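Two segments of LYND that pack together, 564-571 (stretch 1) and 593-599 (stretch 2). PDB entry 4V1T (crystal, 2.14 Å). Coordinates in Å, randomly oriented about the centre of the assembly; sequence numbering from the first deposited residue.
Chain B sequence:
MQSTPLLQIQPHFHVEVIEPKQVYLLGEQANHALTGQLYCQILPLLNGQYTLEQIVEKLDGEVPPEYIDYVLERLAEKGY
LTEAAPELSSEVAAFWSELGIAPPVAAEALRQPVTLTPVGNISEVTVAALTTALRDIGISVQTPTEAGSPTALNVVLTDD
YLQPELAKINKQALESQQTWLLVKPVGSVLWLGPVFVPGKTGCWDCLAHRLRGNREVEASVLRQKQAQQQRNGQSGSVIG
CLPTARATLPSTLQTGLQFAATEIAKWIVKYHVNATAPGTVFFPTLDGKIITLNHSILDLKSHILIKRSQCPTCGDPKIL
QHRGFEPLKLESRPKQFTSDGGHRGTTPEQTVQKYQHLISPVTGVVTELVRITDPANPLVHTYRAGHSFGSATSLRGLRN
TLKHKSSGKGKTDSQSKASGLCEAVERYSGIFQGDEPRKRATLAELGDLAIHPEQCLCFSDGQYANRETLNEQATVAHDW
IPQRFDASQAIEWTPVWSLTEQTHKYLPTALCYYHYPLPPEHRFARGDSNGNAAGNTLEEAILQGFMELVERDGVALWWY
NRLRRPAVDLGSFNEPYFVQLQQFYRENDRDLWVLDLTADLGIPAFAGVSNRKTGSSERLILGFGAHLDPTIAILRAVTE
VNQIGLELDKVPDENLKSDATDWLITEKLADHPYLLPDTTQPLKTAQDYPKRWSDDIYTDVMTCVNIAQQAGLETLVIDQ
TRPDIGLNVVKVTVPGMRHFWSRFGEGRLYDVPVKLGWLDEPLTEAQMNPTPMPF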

ATOM      1  N   ARG B 564      20.520 -13.792 -39.463  1.00 54.03           N
ATOM      2  CA  ARG B 564      21.396 -14.303 -38.418  1.00 55.73           C
ATOM      3  C   ARG B 564      22.107 -13.127 -37.754  1.00 54.00           C
ATOM      4  O   ARG B 564      22.820 -12.385 -38.415  1.00 56.16           O
ATOM      5  CB  ARG B 564      22.412 -15.299 -38.993  1.00 56.12           C
ATOM      6  CG  ARG B 564      21.801 -16.456 -39.775  1.00 59.72           C
ATOM      7  CD  ARG B 564      20.948 -17.385 -38.912  1.00 61.41           C
ATOM      8  NE  ARG B 564      21.767 -18.288 -38.096  1.00 68.06           N
ATOM      9  CZ  ARG B 564      22.114 -18.083 -36.827  1.00 78.95           C
ATOM     10  NH1 ARG B 564      21.719 -16.997 -36.179  1.00 97.14           N
ATOM     11  NH2 ARG B 564      22.868 -18.975 -36.193  1.00 78.66           N
ATOM     12  N   ARG B 565      21.905 -12.964 -36.453  1.00 58.93           N
ATOM     13  CA  ARG B 565      22.435 -11.816 -35.729  1.00 48.26           C
ATOM     14  C   ARG B 565      23.463 -12.242 -34.690  1.00 49.91           C
ATOM     15  O   ARG B 565      23.397 -13.355 -34.149  1.00 45.99           O
ATOM     16  CB  ARG B 565      21.296 -11.052 -35.042  1.00 58.34           C
ATOM     17  CG  ARG B 565      20.199 -10.547 -35.978  1.00 58.58           C
ATOM     18  CD  ARG B 565      20.740  -9.571 -37.012  1.00 64.73           C
ATOM     19  NE  ARG B 565      21.448  -8.460 -36.384  1.00 65.48           N
ATOM     20  CZ  ARG B 565      22.463  -7.803 -36.933  1.00 63.80           C
ATOM     21  NH1 ARG B 565      22.908  -8.133 -38.132  1.00 72.03           N
ATOM     22  NH2 ARG B 565      23.045  -6.813 -36.272  1.00 61.00           N
ATOM     23  N   PRO B 566      24.414 -11.347 -34.382  1.00 60.38           N
ATOM     24  CA  PRO B 566      25.397 -11.644 -33.340  1.00 60.88           C
ATOM     25  C   PRO B 566      24.820 -11.521 -31.931  1.00 56.77           C
ATOM     26  O   PRO B 566      23.916 -10.712 -31.712  1.00 55.17           O
ATOM     27  CB  PRO B 566      26.472 -10.584 -33.572  1.00 60.02           C
ATOM     28  CG  PRO B 566      25.723  -9.421 -34.119  1.00 62.11           C
ATOM     29  CD  PRO B 566      24.601  -9.999 -34.948  1.00 58.15           C
ATOM     30  N   ALA B 567      25.345 -12.301 -30.991  1.00 59.13           N
ATOM     31  CA  ALA B 567      24.945 -12.179 -29.593  1.00 64.44           C
ATOM     32  C   ALA B 567      25.599 -10.963 -28.945  1.00 55.64           C
ATOM     33  O   ALA B 567      26.447 -10.296 -29.548  1.00 54.77           O
ATOM     34  CB  ALA B 567      25.305 -13.435 -28.808  1.00 66.78           C
ATOM     35  N   VAL B 568      25.192 -10.704 -27.706  1.00 58.17           N
ATOM     36  CA  VAL B 568      25.717  -9.594 -26.914  1.00 55.53           C
ATOM     37  C   VAL B 568      26.447 -10.133 -25.693  1.00 52.59           C
ATOM     38  O   VAL B 568      25.875 -10.880 -24.902  1.00 48.31           O
ATOM     39  CB  VAL B 568      24.587  -8.644 -26.462  1.00 57.60           C
ATOM     40  CG1 VAL B 568      25.149  -7.465 -25.681  1.00 58.30           C
ATOM     41  CG2 VAL B 568      23.800  -8.148 -27.672  1.00 56.87           C
ATOM     42  N   ASP B 569      27.716  -9.758 -25.548  1.00 55.73           N
ATOM     43  CA  ASP B 569      28.475 -10.067 -24.345  1.00 53.12           C
ATOM     44  C   ASP B 569      27.943  -9.214 -23.203  1.00 54.88           C
ATOM     45  O   ASP B 569      28.266  -8.026 -23.084  1.00 55.06           O
ATOM     46  CB  ASP B 569      29.964  -9.813 -24.558  1.00 63.16           C
ATOM     47  CG  ASP B 569      30.786 -10.030 -23.294  1.00 67.98           C
ATOM     48  OD1 ASP B 569      30.293 -10.666 -22.338  1.00 62.69           O
ATOM     49  OD2 ASP B 569      31.935  -9.550 -23.261  1.00 74.95           O
ATOM     50  N   LEU B 570      27.127  -9.836 -22.362  1.00 48.40           N
ATOM     51  CA  LEU B 570      26.472  -9.130 -21.275  1.00 57.40           C
ATOM     52  C   LEU B 570      27.432  -8.834 -20.136  1.00 60.94           C
ATOM     53  O   LEU B 570      27.088  -8.095 -19.228  1.00 59.08           O
ATOM     54  CB  LEU B 570      25.290  -9.949 -20.768  1.00 56.50           C
ATOM     55  CG  LEU B 570      24.194 -10.199 -21.809  1.00 55.43           C
ATOM     56  CD1 LEU B 570      23.181 -11.201 -21.285  1.00 59.56           C
ATOM     57  CD2 LEU B 570      23.498  -8.905 -22.197  1.00 54.07           C
ATOM     58  N   GLY B 571      28.631  -9.404 -20.193  1.00 64.75           N
ATOM     59  CA  GLY B 571      29.651  -9.147 -19.180  1.00 68.63           C
ATOM     60  C   GLY B 571      30.565  -7.981 -19.527  1.00 79.12           C
ATOM     61  O   GLY B 571      31.614  -7.810 -18.901  1.00 88.39           O
ATOM     62  N   TRP B 593      19.899 -15.459 -23.654  1.00 42.25           N
ATOM     63  CA  TRP B 593      20.880 -14.702 -24.411  1.00 48.99           C
ATOM     64  C   TRP B 593      20.210 -13.529 -25.098  1.00 44.08           C
ATOM     65  O   TRP B 593      18.984 -13.452 -25.152  1.00 50.08           O
ATOM     66  CB  TRP B 593      21.589 -15.599 -25.431  1.00 49.09           C
ATOM     67  CG  TRP B 593      20.692 -16.162 -26.475  1.00 48.74           C
ATOM     68  CD1 TRP B 593      20.444 -15.642 -27.711  1.00 51.84           C
ATOM     69  CD2 TRP B 593      19.918 -17.360 -26.382  1.00 55.92           C
ATOM     70  NE1 TRP B 593      19.574 -16.445 -28.397  1.00 48.54           N
ATOM     71  CE2 TRP B 593      19.234 -17.509 -27.603  1.00 50.05           C
ATOM     72  CE3 TRP B 593      19.743 -18.328 -25.385  1.00 52.44           C
ATOM     73  CZ2 TRP B 593      18.376 -18.582 -27.853  1.00 45.33           C
ATOM     74  CZ3 TRP B 593      18.889 -19.392 -25.635  1.00 50.58           C
ATOM     75  CH2 TRP B 593      18.220 -19.511 -26.867  1.00 46.12           C
ATOM     76  N   VAL B 594      21.025 -12.627 -25.636  1.00 45.58           N
ATOM     77  CA  VAL B 594      20.526 -11.416 -26.276  1.00 42.06           C
ATOM     78  C   VAL B 594      21.098 -11.257 -27.681  1.00 52.42           C
ATOM     79  O   VAL B 594      22.283 -11.515 -27.902  1.00 42.07           O
ATOM     80  CB  VAL B 594      20.867 -10.174 -25.427  1.00 44.98           C
ATOM     81  CG1 VAL B 594      20.440  -8.888 -26.124  1.00 53.36           C
ATOM     82  CG2 VAL B 594      20.207 -10.278 -24.067  1.00 41.59           C
ATOM     83  N   LEU B 595      20.248 -10.824 -28.615  1.00 45.32           N
ATOM     84  CA  LEU B 595      20.666 -10.541 -29.994  1.00 46.94           C
ATOM     85  C   LEU B 595      20.648  -9.043 -30.303  1.00 39.40           C
ATOM     86  O   LEU B 595      19.804  -8.314 -29.802  1.00 39.57           O
ATOM     87  CB  LEU B 595      19.751 -11.254 -30.991  1.00 41.34           C
ATOM     88  CG  LEU B 595      19.630 -12.769 -30.892  1.00 46.69           C
ATOM     89  CD1 LEU B 595      18.700 -13.249 -31.982  1.00 50.12           C
ATOM     90  CD2 LEU B 595      20.982 -13.460 -30.989  1.00 52.84           C
ATOM     91  N   ASP B 596      21.576  -8.601 -31.140  1.00 53.99           N
ATOM     92  CA  ASP B 596      21.620  -7.208 -31.575  1.00 53.81           C
ATOM     93  C   ASP B 596      20.717  -6.999 -32.795  1.00 55.93           C
ATOM     94  O   ASP B 596      20.877  -7.673 -33.801  1.00 53.05           O
ATOM     95  CB  ASP B 596      23.054  -6.801 -31.915  1.00 60.99           C
ATOM     96  CG  ASP B 596      23.133  -5.413 -32.525  1.00 65.33           C
ATOM     97  OD1 ASP B 596      23.197  -4.435 -31.757  1.00 56.14           O
ATOM     98  OD2 ASP B 596      23.119  -5.300 -33.771  1.00 69.52           O
ATOM     99  N   LEU B 597      19.784  -6.056 -32.683  1.00 53.03           N
ATOM    100  CA  LEU B 597      18.854  -5.710 -33.758  1.00 47.70           C
ATOM    101  C   LEU B 597      19.089  -4.286 -34.281  1.00 46.73           C
ATOM    102  O   LEU B 597      18.312  -3.765 -35.093  1.00 53.44           O
ATOM    103  CB  LEU B 597      17.414  -5.848 -33.253  1.00 51.46           C
ATOM    104  CG  LEU B 597      16.672  -7.155 -33.516  1.00 59.24           C
ATOM    105  CD1 LEU B 597      17.569  -8.379 -33.383  1.00 63.94           C
ATOM    106  CD2 LEU B 597      15.483  -7.263 -32.572  1.00 61.26           C
ATOM    107  N   THR B 598      20.165  -3.659 -33.809  1.00 42.14           N
ATOM    108  CA  THR B 598      20.481  -2.290 -34.189  1.00 47.96           C
ATOM    109  C   THR B 598      20.612  -2.161 -35.707  1.00 58.57           C
ATOM    110  O   THR B 598      21.476  -2.786 -36.312  1.00 54.24           O
ATOM    111  CB  THR B 598      21.784  -1.827 -33.521  1.00 49.79           C
ATOM    112  OG1 THR B 598      21.747  -2.167 -32.127  1.00 47.71           O
ATOM    113  CG2 THR B 598      21.963  -0.313 -33.678  1.00 48.31           C
ATOM    114  N   ALA B 599      19.745  -1.350 -36.311  1.00 59.46           N
ATOM    115  CA  ALA B 599      19.688  -1.215 -37.761  1.00 60.53           C
ATOM    116  C   ALA B 599      20.172   0.168 -38.209  1.00 56.40           C
ATOM    117  O   ALA B 599      21.021   0.762 -37.558  1.00 62.37           O
ATOM    118  CB  ALA B 599      18.267  -1.505 -38.261  1.00 58.43           C
TER
HETATM  119  O   HOH W   1      23.724 -12.829 -25.268  1.00 55.37           O

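Stretch 2 enters this contact as the end of a β-strand, residues 593 to 596, and leaves it as a loop; stretch 1 lies against it with its backbone bridged at a single point, where Ala-567 faces Leu-595 with their CA atoms 4.6 Å apart.

Trp-593 contributes little. Its indole stays clear of stretch 1, and its ring nitrogen NE1 is hydrogen-bonded elsewhere in the structure.

Val-594 works through both backbone and side chain. Its carbonyl O accepts a weak hydrogen bond from Val-568 N at 3.0 Å, the N-H···O angle being only 128°, and the same O lies 3.2 Å from Ala-567 CA in a CA-H···O contact. Its amide N is not left without a partner: it donates to water 1 over 2.7 Å, and that water in turn donates to Val-568 O at 2.9 Å. The water therefore links the two backbones where Val-568 O and Val-594 N do not bond directly. The side chain of Val-594, with chi1 in the t well, offers a methyl to each of two apolar neighbours. CG1 meets Val-568 CG2 at 3.8 Å, and CG2 meets Leu-570 CD2 at 4.0 Å. Val-568 and Leu-570 both direct their CA-to-CB bonds toward stretch 2, so branched, uncharged side chains fill this buried patch without leaving a polar group to be satisfied.

Leu-595 turns its CA-to-CB bond away from stretch 1, as alternation along a strand allows, yet it still touches its neighbour: CD2 lies 4.0 Å from Arg-565 O. Opposite its backbone sits Ala-567, whose single methyl adds little bulk to a place where the main chains approach closely.

Asp-596 is the polar anchor. Its amide N donates to Pro-566 O at 3.2 Å with a nearly straight angle of 166°. Proline has no amide hydrogen to give, but its carbonyl is a full acceptor, and that is the role it plays here. The carbonyl O of Asp-596 receives Arg-565 NE at 2.8 Å and 171°, close to the plane of the guanidinium and at its edge, with a weak second bond from Arg-565 NH2 at 3.4 Å. The same NH2 forms a salt bridge with Asp-596 OD2 at 2.9 Å. Arginine suits this position because its several N-H groups can address a backbone carbonyl and a carboxylate together; three successive m rotamers fold the chain to bring them there. Charge balance makes the pairing favourable between two buried residues.

Leu-597 points its CA-to-CB bond away, but its end returns to place CD1 4.3 Å from Arg-565 CG, a light apolar contact with the arginine's aliphatic chain.

The carboxylate of Asp-596 is also held from its own side of the contact. Thr-598 OG1 donates to Asp-596 OD1 at 2.7 Å, and Thr-598 N makes a weak bond to Asp-596 OD2 at 3.4 Å. A short hydroxyl side chain thus helps fix the acid that receives the arginine. Beyond Thr-598, Ala-599 makes no contact.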